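Local coordinates for ethylbenzene dehydrogenase alpha-subunit (Aromatoleum aromaticum, PDB 2IVF), which belongs to the molybdopterin oxidoreductase family, binds a molybdenum atom, an iron/sulfur cluster, MGD and MD1, and packs against a beta-subunit, at residues K341-S344 and A345-D349; G422-V425 and S426-R429; A692-L695 and K696-E700; L867-G870 and Q871-H875. All coordinates share one frame; numbering follows the deposited sequence.

Contact 1 of 4, residues K341-S344 and A345-D349; sequences KFLS and AEDVD
Ser-344 and Asp-347 meet in a local helix-capping contact, where the loop that follows strand 334-336 turns into the short helix starting at Ala-345. Each residue binds the backbone N-H of the other. Asp-347 N donates to Ser-344 OG at 3.2 Å, a fairly straight bond of 163°; the serine hydroxyl lies between its own backbone N and carbonyl carbon (chi1 84°), which swings OG over the open start of the helix. In return Ser-344 N donates to Asp-347 OD2 at 3.1 Å, reaching that oxygen from above the carboxylate plane. This reciprocal pair is a capping box, with serine at the N-cap. The same OD2 accepts a hydrogen bond from a water that also donates to Phe-342 O, at 2.8 Å, while Val-348 N closes the first helical turn on Ser-344 O at 3.0 Å. Beside the polar cap, Leu-343 CD1 packs on Val-348 CG2 at 3.6 Å, the two side chains crossing at about a right angle; residues just before the cap and in the first turn pair here as in a hydrophobic staple. Tyr-357 of strand 356-360 packs against both Leu-343 and Val-348.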
loop_
_atom_site.group_PDB
_atom_site.type_symbol
_atom_site.label_atom_id
_atom_site.label_comp_id
_atom_site.label_asym_id
_atom_site.label_seq_id
_atom_site.Cartn_x
_atom_site.Cartn_y
_atom_site.Cartn_z
ATOM N N LYS A 341 -39.989 6.878 26.086
ATOM C CA LYS A 341 -40.148 5.829 25.098
ATOM C C LYS A 341 -41.144 6.275 24.045
ATOM O O LYS A 341 -42.046 7.079 24.324
ATOM C CB LYS A 341 -40.560 4.519 25.812
ATOM C CG LYS A 341 -39.304 3.724 26.279
ATOM C CD LYS A 341 -39.542 2.891 27.490
ATOM C CE LYS A 341 -38.227 2.388 28.111
ATOM N NZ LYS A 341 -37.265 1.778 27.143
ATOM N N PHE A 342 -40.966 5.784 22.826
ATOM C CA PHE A 342 -41.903 6.112 21.756
ATOM C C PHE A 342 -43.344 5.869 22.236
ATOM O O PHE A 342 -43.641 4.855 22.907
ATOM C CB PHE A 342 -41.641 5.295 20.494
ATOM C CG PHE A 342 -40.383 5.675 19.750
ATOM C CD1 PHE A 342 -40.326 6.831 18.983
ATOM C CD2 PHE A 342 -39.267 4.844 19.793
ATOM C CE1 PHE A 342 -39.167 7.175 18.286
ATOM C CE2 PHE A 342 -38.121 5.154 19.116
ATOM C CZ PHE A 342 -38.056 6.339 18.341
ATOM N N LEU A 343 -44.222 6.815 21.910
ATOM C CA LEU A 343 -45.649 6.640 22.138
ATOM C C LEU A 343 -46.137 5.498 21.262
ATOM O O LEU A 343 -45.928 5.540 20.040
ATOM C CB LEU A 343 -46.401 7.912 21.774
ATOM C CG LEU A 343 -47.913 7.874 21.967
ATOM C CD1 LEU A 343 -48.214 7.584 23.419
ATOM C CD2 LEU A 343 -48.519 9.197 21.493
ATOM N N SER A 344 -46.757 4.490 21.883
ATOM C CA SER A 344 -47.243 3.320 21.168
ATOM C C SER A 344 -48.755 3.209 21.225
ATOM O O SER A 344 -49.422 3.820 22.083
ATOM C CB SER A 344 -46.621 2.034 21.706
ATOM O OG SER A 344 -47.316 1.538 22.837
ATOM N N ALA A 345 -49.299 2.441 20.287
ATOM C CA ALA A 345 -50.732 2.237 20.203
ATOM C C ALA A 345 -51.187 1.460 21.426
ATOM O O ALA A 345 -52.307 1.633 21.878
ATOM C CB ALA A 345 -51.085 1.511 18.932
ATOM N N GLU A 346 -50.296 0.618 21.965
ATOM C CA GLU A 346 -50.547 -0.084 23.229
ATOM C C GLU A 346 -50.866 0.924 24.327
ATOM O O GLU A 346 -51.826 0.770 25.050
ATOM C CB GLU A 346 -49.338 -0.945 23.655
ATOM C CG GLU A 346 -49.724 -1.963 24.731
ATOM C CD GLU A 346 -48.575 -2.791 25.313
ATOM O OE1 GLU A 346 -47.427 -2.672 24.898
ATOM O OE2 GLU A 346 -48.846 -3.585 26.240
ATOM N N ASP A 347 -50.029 1.949 24.446
ATOM C CA ASP A 347 -50.234 3.008 25.429
ATOM C C ASP A 347 -51.547 3.736 25.187
ATOM O O ASP A 347 -52.285 4.032 26.143
ATOM C CB ASP A 347 -49.110 4.044 25.374
ATOM C CG ASP A 347 -47.717 3.435 25.494
ATOM O OD1 ASP A 347 -47.564 2.419 26.201
ATOM O OD2 ASP A 347 -46.773 4.002 24.915
ATOM N N VAL A 348 -51.844 4.030 23.921
ATOM C CA VAL A 348 -52.970 4.925 23.585
ATOM C C VAL A 348 -54.346 4.247 23.558
ATOM O O VAL A 348 -55.304 4.784 24.116
ATOM C CB VAL A 348 -52.728 5.667 22.236
ATOM C CG1 VAL A 348 -53.880 6.640 21.944
ATOM C CG2 VAL A 348 -51.379 6.395 22.250
ATOM N N ASP A 349 -54.453 3.092 22.891
ATOM C CA ASP A 349 -55.740 2.366 22.790
ATOM C C ASP A 349 -55.641 0.840 22.933
ATOM O O ASP A 349 -56.553 0.116 22.555
ATOM C CB ASP A 349 -56.460 2.735 21.484
ATOM C CG ASP A 349 -55.621 2.491 20.252
ATOM O OD1 ASP A 349 -54.749 1.595 20.251
ATOM O OD2 ASP A 349 -55.842 3.208 19.255
HETATM O O HOH W 1 -44.320 3.384 25.136
#

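Contact 2 of 4, residues G422-V425 and S426-R429; sequences GVPV and SLIR
Val-423 turns its CG1 methyl into the first turn of helix 425-437, where Leu-427 and Ile-428 receive it. The methyl is 4.0 Å from Leu-427 CD2 and equally 4.0 Å from Ile-428 CG1, each partner lying at a slant to the valine. Ile-428 carries CG1 beside its backbone N (chi1 -66°) and continues extended, so the chain runs back along the start of the helix until CD1 lies 3.7 Å from Val-423 O. With Pro-424 at the N-cap, the Val-423 and Ile-428 pair has the spacing of a hydrophobic staple. Pro-424 has no polar side chain to cap with, and its part is played by the backbone: its carbonyl O accepts from Ile-428 N at 3.1 Å in a nearly straight bond (168°), and more weakly from Leu-427 N. On another flank Val-425 and Arg-429 run side by side in the same direction. The arginine bends at chi3 (-86°), bringing NH1 to 3.6 Å from Val-425 CG1, while NH2 forms a salt bridge with Glu-415 of the preceding helix 414-421. Val-423 and Leu-427 also pack on Val-296 of strand 294-296, and Ser-426 OG hydrogen-bonds to Glu-286 and to Ile-287 N of the beta-subunit. The chemistry is thus divided: apolar branches and main-chain carbonyls hold the helix start together, whereas the polar ends of Ser-426 and Arg-429 tie it to the beta-subunit and to the neighbouring helix.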
loop_
_atom_site.group_PDB
_atom_site.type_symbol
_atom_site.label_atom_id
_atom_site.label_comp_id
_atom_site.label_asym_id
_atom_site.label_seq_id
_atom_site.Cartn_x
_atom_site.Cartn_y
_atom_site.Cartn_z
ATOM N N GLY A 422 -12.389 20.476 18.238
ATOM C CA GLY A 422 -11.246 21.236 17.770
ATOM C C GLY A 422 -11.335 21.751 16.347
ATOM O O GLY A 422 -10.381 22.315 15.833
ATOM N N VAL A 423 -12.491 21.612 15.711
ATOM C CA VAL A 423 -12.683 22.137 14.349
ATOM C C VAL A 423 -13.152 23.578 14.507
ATOM O O VAL A 423 -14.004 23.848 15.349
ATOM C CB VAL A 423 -13.729 21.288 13.608
ATOM C CG1 VAL A 423 -13.945 21.786 12.173
ATOM C CG2 VAL A 423 -13.266 19.843 13.587
ATOM N N PRO A 424 -12.565 24.526 13.750
ATOM C CA PRO A 424 -12.962 25.922 13.887
ATOM C C PRO A 424 -14.455 26.109 13.608
ATOM O O PRO A 424 -15.032 25.423 12.746
ATOM C CB PRO A 424 -12.109 26.649 12.812
ATOM C CG PRO A 424 -11.028 25.771 12.532
ATOM C CD PRO A 424 -11.486 24.350 12.756
ATOM N N VAL A 425 -15.085 27.005 14.355
ATOM C CA VAL A 425 -16.479 27.415 14.118
ATOM C C VAL A 425 -16.809 27.737 12.649
ATOM O O VAL A 425 -17.869 27.324 12.116
ATOM C CB VAL A 425 -16.820 28.631 14.987
ATOM C CG1 VAL A 425 -18.183 29.204 14.628
ATOM C CG2 VAL A 425 -16.760 28.227 16.486
ATOM N N SER A 426 -15.901 28.443 11.992
ATOM C CA SER A 426 -16.104 28.876 10.612
ATOM C C SER A 426 -16.335 27.675 9.714
ATOM O O SER A 426 -17.169 27.692 8.816
ATOM C CB SER A 426 -14.910 29.714 10.132
ATOM O OG SER A 426 -13.653 29.024 10.264
ATOM N N LEU A 427 -15.582 26.624 9.969
ATOM C CA LEU A 427 -15.633 25.424 9.152
ATOM C C LEU A 427 -16.863 24.555 9.468
ATOM O O LEU A 427 -17.452 23.935 8.590
ATOM C CB LEU A 427 -14.319 24.651 9.367
ATOM C CG LEU A 427 -13.953 23.525 8.435
ATOM C CD1 LEU A 427 -14.238 23.899 6.924
ATOM C CD2 LEU A 427 -12.500 23.085 8.657
ATOM N N ILE A 428 -17.219 24.475 10.736
ATOM C CA ILE A 428 -18.467 23.839 11.141
ATOM C C ILE A 428 -19.662 24.527 10.440
ATOM O O ILE A 428 -20.516 23.862 9.811
ATOM C CB ILE A 428 -18.637 23.896 12.650
ATOM C CG1 ILE A 428 -17.544 23.036 13.330
ATOM C CG2 ILE A 428 -20.096 23.472 13.027
ATOM C CD1 ILE A 428 -17.611 22.971 14.935
ATOM N N ARG A 429 -19.694 25.854 10.497
ATOM C CA ARG A 429 -20.809 26.593 9.899
ATOM C C ARG A 429 -20.792 26.476 8.379
ATOM O O ARG A 429 -21.839 26.228 7.769
ATOM C CB ARG A 429 -20.815 28.049 10.346
ATOM C CG ARG A 429 -22.208 28.683 10.276
ATOM C CD ARG A 429 -22.341 29.913 11.113
ATOM N NE ARG A 429 -22.691 29.686 12.508
ATOM C CZ ARG A 429 -22.066 30.251 13.546
ATOM N NH1 ARG A 429 -21.003 31.054 13.386
ATOM N NH2 ARG A 429 -22.500 29.992 14.770
#

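Contact 3 of 4, residues A692-L695 and K696-E700; sequences ALIL and KKVGE
Leu-693 lies alongside Lys-697, pointing the same way, and the lysine it flanks belongs to an unusual cluster in which one carboxylate, that of Glu-700, faces two successive lysines. The leucine CD1 is 4.2 Å from Lys-697 CG. Beyond that methylene the lysine bends at chi2 (-76°), and its NZ reaches Glu-700 OE1, one helical turn on, at 3.2 Å, meeting the oxygen nearly along its C-O axis. Lys-697 NZ also forms a salt bridge with Asp-164, so two carboxylates probably share its charge. Lys-696 probably completes a salt-bridge network at the other oxygen of Glu-700, though its NZ is modelled too close for its place to be trusted. On the apolar side Val-698 holds CG2 beside its backbone N, 4.2 Å from Ile-694 CG2 and 3.3 Å from Ile-694 O. That same carbonyl accepts from Val-698 N at 2.7 Å, one of five successive i to i+4 bonds, from Lys-696 N on Ala-692 O to Glu-700 N on Lys-696 O, within a regular alpha-helix. Within helix 687-704, Leu-695 packs on Met-206 and Met-210 of helix 197-210 and on Phe-727 of helix 723-727, while Lys-697 and Val-698 lie against Ala-171 of helix 163-181.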
loop_
_atom_site.group_PDB
_atom_site.type_symbol
_atom_site.label_atom_id
_atom_site.label_comp_id
_atom_site.label_asym_id
_atom_site.label_seq_id
_atom_site.Cartn_x
_atom_site.Cartn_y
_atom_site.Cartn_z
ATOM N N ALA A 692 -8.606 -30.747 2.440
ATOM C CA ALA A 692 -9.140 -32.033 2.051
ATOM C C ALA A 692 -8.274 -33.157 2.643
ATOM O O ALA A 692 -8.793 -34.144 3.196
ATOM C CB ALA A 692 -9.232 -32.129 0.493
ATOM N N LEU A 693 -6.953 -32.989 2.544
ATOM C CA LEU A 693 -6.005 -33.990 3.003
ATOM C C LEU A 693 -6.070 -34.150 4.515
ATOM O O LEU A 693 -6.078 -35.256 4.998
ATOM C CB LEU A 693 -4.580 -33.626 2.592
ATOM C CG LEU A 693 -3.445 -34.590 3.009
ATOM C CD1 LEU A 693 -3.734 -36.065 2.626
ATOM C CD2 LEU A 693 -2.188 -34.066 2.319
ATOM N N ILE A 694 -6.142 -33.033 5.232
ATOM C CA ILE A 694 -6.357 -33.100 6.683
ATOM C C ILE A 694 -7.602 -33.923 6.993
ATOM O O ILE A 694 -7.568 -34.901 7.790
ATOM C CB ILE A 694 -6.491 -31.704 7.315
ATOM C CG1 ILE A 694 -5.147 -30.980 7.239
ATOM C CG2 ILE A 694 -6.996 -31.854 8.764
ATOM C CD1 ILE A 694 -5.155 -29.500 7.569
ATOM N N LEU A 695 -8.706 -33.600 6.325
ATOM C CA LEU A 695 -9.936 -34.358 6.566
ATOM C C LEU A 695 -9.857 -35.860 6.196
ATOM O O LEU A 695 -10.437 -36.683 6.878
ATOM C CB LEU A 695 -11.129 -33.672 5.879
ATOM C CG LEU A 695 -11.474 -32.313 6.451
ATOM C CD1 LEU A 695 -12.679 -31.729 5.713
ATOM C CD2 LEU A 695 -11.703 -32.396 7.968
ATOM N N LYS A 696 -9.154 -36.216 5.120
ATOM C CA LYS A 696 -8.955 -37.618 4.760
ATOM C C LYS A 696 -8.198 -38.290 5.890
ATOM O O LYS A 696 -8.592 -39.346 6.395
ATOM C CB LYS A 696 -8.159 -37.677 3.448
ATOM C CG LYS A 696 -7.923 -39.064 2.832
ATOM C CD LYS A 696 -6.993 -38.962 1.618
ATOM C CE LYS A 696 -6.578 -40.320 1.021
ATOM N NZ LYS A 696 -5.368 -40.980 1.705
ATOM N N LYS A 697 -7.135 -37.621 6.338
ATOM C CA LYS A 697 -6.309 -38.120 7.447
ATOM C C LYS A 697 -7.082 -38.256 8.733
ATOM O O LYS A 697 -6.871 -39.193 9.461
ATOM C CB LYS A 697 -5.117 -37.207 7.682
ATOM C CG LYS A 697 -4.061 -37.319 6.607
ATOM C CD LYS A 697 -3.254 -38.569 6.768
ATOM C CE LYS A 697 -2.344 -38.794 5.584
ATOM N NZ LYS A 697 -2.031 -40.238 5.411
ATOM N N VAL A 698 -7.983 -37.326 9.009
ATOM C CA VAL A 698 -8.856 -37.455 10.162
ATOM C C VAL A 698 -9.636 -38.772 10.088
ATOM O O VAL A 698 -9.665 -39.536 11.055
ATOM C CB VAL A 698 -9.793 -36.251 10.287
ATOM C CG1 VAL A 698 -10.900 -36.519 11.209
ATOM C CG2 VAL A 698 -9.003 -35.017 10.722
ATOM N N GLY A 699 -10.233 -39.032 8.931
ATOM C CA GLY A 699 -10.924 -40.278 8.684
ATOM C C GLY A 699 -10.015 -41.490 8.830
ATOM O O GLY A 699 -10.354 -42.437 9.529
ATOM N N GLU A 700 -8.858 -41.454 8.173
ATOM C CA GLU A 700 -7.934 -42.598 8.132
ATOM C C GLU A 700 -7.381 -42.877 9.542
ATOM O O GLU A 700 -7.366 -44.018 9.992
ATOM C CB GLU A 700 -6.780 -42.324 7.154
ATOM C CG GLU A 700 -7.178 -42.390 5.659
ATOM C CD GLU A 700 -6.042 -42.033 4.695
ATOM O OE1 GLU A 700 -4.943 -41.655 5.163
ATOM O OE2 GLU A 700 -6.259 -42.118 3.457
#

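Contact 4 of 4, residues L867-G870 and Q871-H875; sequences LHRG and QPVVH
Between Arg-869 and Gln-871 the backbone turns through Gly-870 at positive phi (81°), leading the loop after helix 862-865 into Pro-872 and strand 873-877. The segment belongs to the molybdopterin dinucleotide binding domain, a family of the double-psi beta-barrel clan, and its strand lies between strands 900-908 and 915-917. Beyond the turn the Arg-869 chain crosses Val-873 at about a right angle, with CD 4.1 Å from the valine CG2. Its CG sits beside the backbone N (chi1 -57°), and from there the chain runs extended to NE, carrying the guanidinium past the valine. That end has partners of both subunits: NE hydrogen-bonds to Trp-130 O of the beta-subunit, whose indole also makes a cation-pi contact with Arg-869, while NH2 forms a salt bridge with Asp-888 and NH1 donates to Val-905 O. The aliphatic part of Gln-871 folds back on the turn, CG lying 3.6 Å from Arg-869 O. His-868, just before the turn, presents its ring edge to Gln-871, with ND1 4.1 Å from Gln-871 N, near the ring plane; the same imidazole meets the ring of Trp-921. A single water joins the two residues, 2.8 Å from His-868 ND1 and donating to Gln-871 O, also at 2.8 Å.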
loop_
_atom_site.group_PDB
_atom_site.type_symbol
_atom_site.label_atom_id
_atom_site.label_comp_id
_atom_site.label_asym_id
_atom_site.label_seq_id
_atom_site.Cartn_x
_atom_site.Cartn_y
_atom_site.Cartn_z
ATOM N N LEU A 867 10.492 0.310 -0.479
ATOM C CA LEU A 867 9.694 1.523 -0.789
ATOM C C LEU A 867 9.520 2.377 0.476
ATOM O O LEU A 867 8.944 3.439 0.419
ATOM C CB LEU A 867 8.318 1.102 -1.325
ATOM C CG LEU A 867 8.470 0.450 -2.720
ATOM C CD1 LEU A 867 7.109 0.101 -3.332
ATOM C CD2 LEU A 867 9.233 1.297 -3.727
ATOM N N HIS A 868 10.012 1.890 1.610
ATOM C CA HIS A 868 9.817 2.581 2.875
ATOM C C HIS A 868 10.997 2.326 3.804
ATOM O O HIS A 868 12.033 1.864 3.353
ATOM C CB HIS A 868 8.471 2.248 3.495
ATOM C CG HIS A 868 8.235 0.785 3.744
ATOM N ND1 HIS A 868 8.521 0.165 4.948
ATOM C CD2 HIS A 868 7.718 -0.168 2.947
ATOM C CE1 HIS A 868 8.196 -1.110 4.869
ATOM N NE2 HIS A 868 7.685 -1.337 3.671
ATOM N N ARG A 869 10.870 2.642 5.089
ATOM C CA ARG A 869 12.011 2.465 6.013
ATOM C C ARG A 869 12.266 0.993 6.382
ATOM O O ARG A 869 13.253 0.690 7.031
ATOM C CB ARG A 869 11.829 3.290 7.271
ATOM C CG ARG A 869 11.643 4.803 7.088
ATOM C CD ARG A 869 11.952 5.517 8.385
ATOM N NE ARG A 869 11.782 6.951 8.250
ATOM C CZ ARG A 869 11.809 7.808 9.252
ATOM N NH1 ARG A 869 12.073 7.396 10.498
ATOM N NH2 ARG A 869 11.600 9.100 9.004
ATOM N N GLY A 870 11.360 0.105 5.971
ATOM C CA GLY A 870 11.575 -1.361 6.039
ATOM C C GLY A 870 11.318 -1.928 7.410
ATOM O O GLY A 870 11.715 -3.046 7.713
ATOM N N GLN A 871 10.660 -1.144 8.250
ATOM C CA GLN A 871 10.489 -1.481 9.665
ATOM C C GLN A 871 9.320 -0.713 10.248
ATOM O O GLN A 871 8.873 0.263 9.645
ATOM C CB GLN A 871 11.770 -1.098 10.445
ATOM C CG GLN A 871 12.065 0.350 10.384
ATOM C CD GLN A 871 13.489 0.636 10.711
ATOM O OE1 GLN A 871 14.310 0.872 9.827
ATOM N NE2 GLN A 871 13.812 0.537 11.969
ATOM N N PRO A 872 8.843 -1.125 11.432
ATOM C CA PRO A 872 7.790 -0.375 12.062
ATOM C C PRO A 872 8.185 1.063 12.386
ATOM O O PRO A 872 9.329 1.325 12.790
ATOM C CB PRO A 872 7.520 -1.172 13.334
ATOM C CG PRO A 872 7.886 -2.614 12.960
ATOM C CD PRO A 872 9.176 -2.323 12.224
ATOM N N VAL A 873 7.236 1.979 12.188
ATOM C CA VAL A 873 7.441 3.425 12.382
ATOM C C VAL A 873 6.260 4.006 13.132
ATOM O O VAL A 873 5.104 3.666 12.828
ATOM C CB VAL A 873 7.592 4.137 11.023
ATOM C CG1 VAL A 873 7.658 5.670 11.168
ATOM C CG2 VAL A 873 8.907 3.679 10.331
ATOM N N VAL A 874 6.520 4.871 14.114
ATOM C CA VAL A 874 5.458 5.666 14.686
ATOM C C VAL A 874 5.578 7.109 14.177
ATOM O O VAL A 874 6.657 7.684 14.206
ATOM C CB VAL A 874 5.446 5.671 16.220
ATOM C CG1 VAL A 874 6.762 6.223 16.772
ATOM C CG2 VAL A 874 4.268 6.488 16.702
ATOM N N HIS A 875 4.482 7.670 13.641
ATOM C CA HIS A 875 4.507 9.063 13.207
ATOM C C HIS A 875 4.112 9.942 14.384
ATOM O O HIS A 875 3.068 9.726 15.011
ATOM C CB HIS A 875 3.528 9.371 12.082
ATOM C CG HIS A 875 3.745 8.573 10.825
ATOM N ND1 HIS A 875 3.438 9.077 9.576
ATOM C CD2 HIS A 875 4.200 7.314 10.624
ATOM C CE1 HIS A 875 3.718 8.163 8.656
ATOM N NE2 HIS A 875 4.179 7.085 9.266
HETATM O O HOH W 2 8.707 1.727 7.222
#

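The four contacts follow one another along the chain and none touches another. Contacts 1 and 2 both lie at helix starts in the molybdopterin oxidoreductase part of the chain, yet their centres are 40 Å apart. Contact 3, inside helix 687-704, lies across the centre of the chain from contact 2, 63 Å away between centres. Contact 4 belongs to the molybdopterin dinucleotide binding domain; its nearest neighbour is contact 2, at 34 Å between centres. These two share a role in the assembly, since both bind the beta-subunit, whereas contacts 1 and 3 are touched by no other protein chain. Two of the four sites thus lie at the interface with the beta-subunit, while the other two are packing within the alpha-subunit alone.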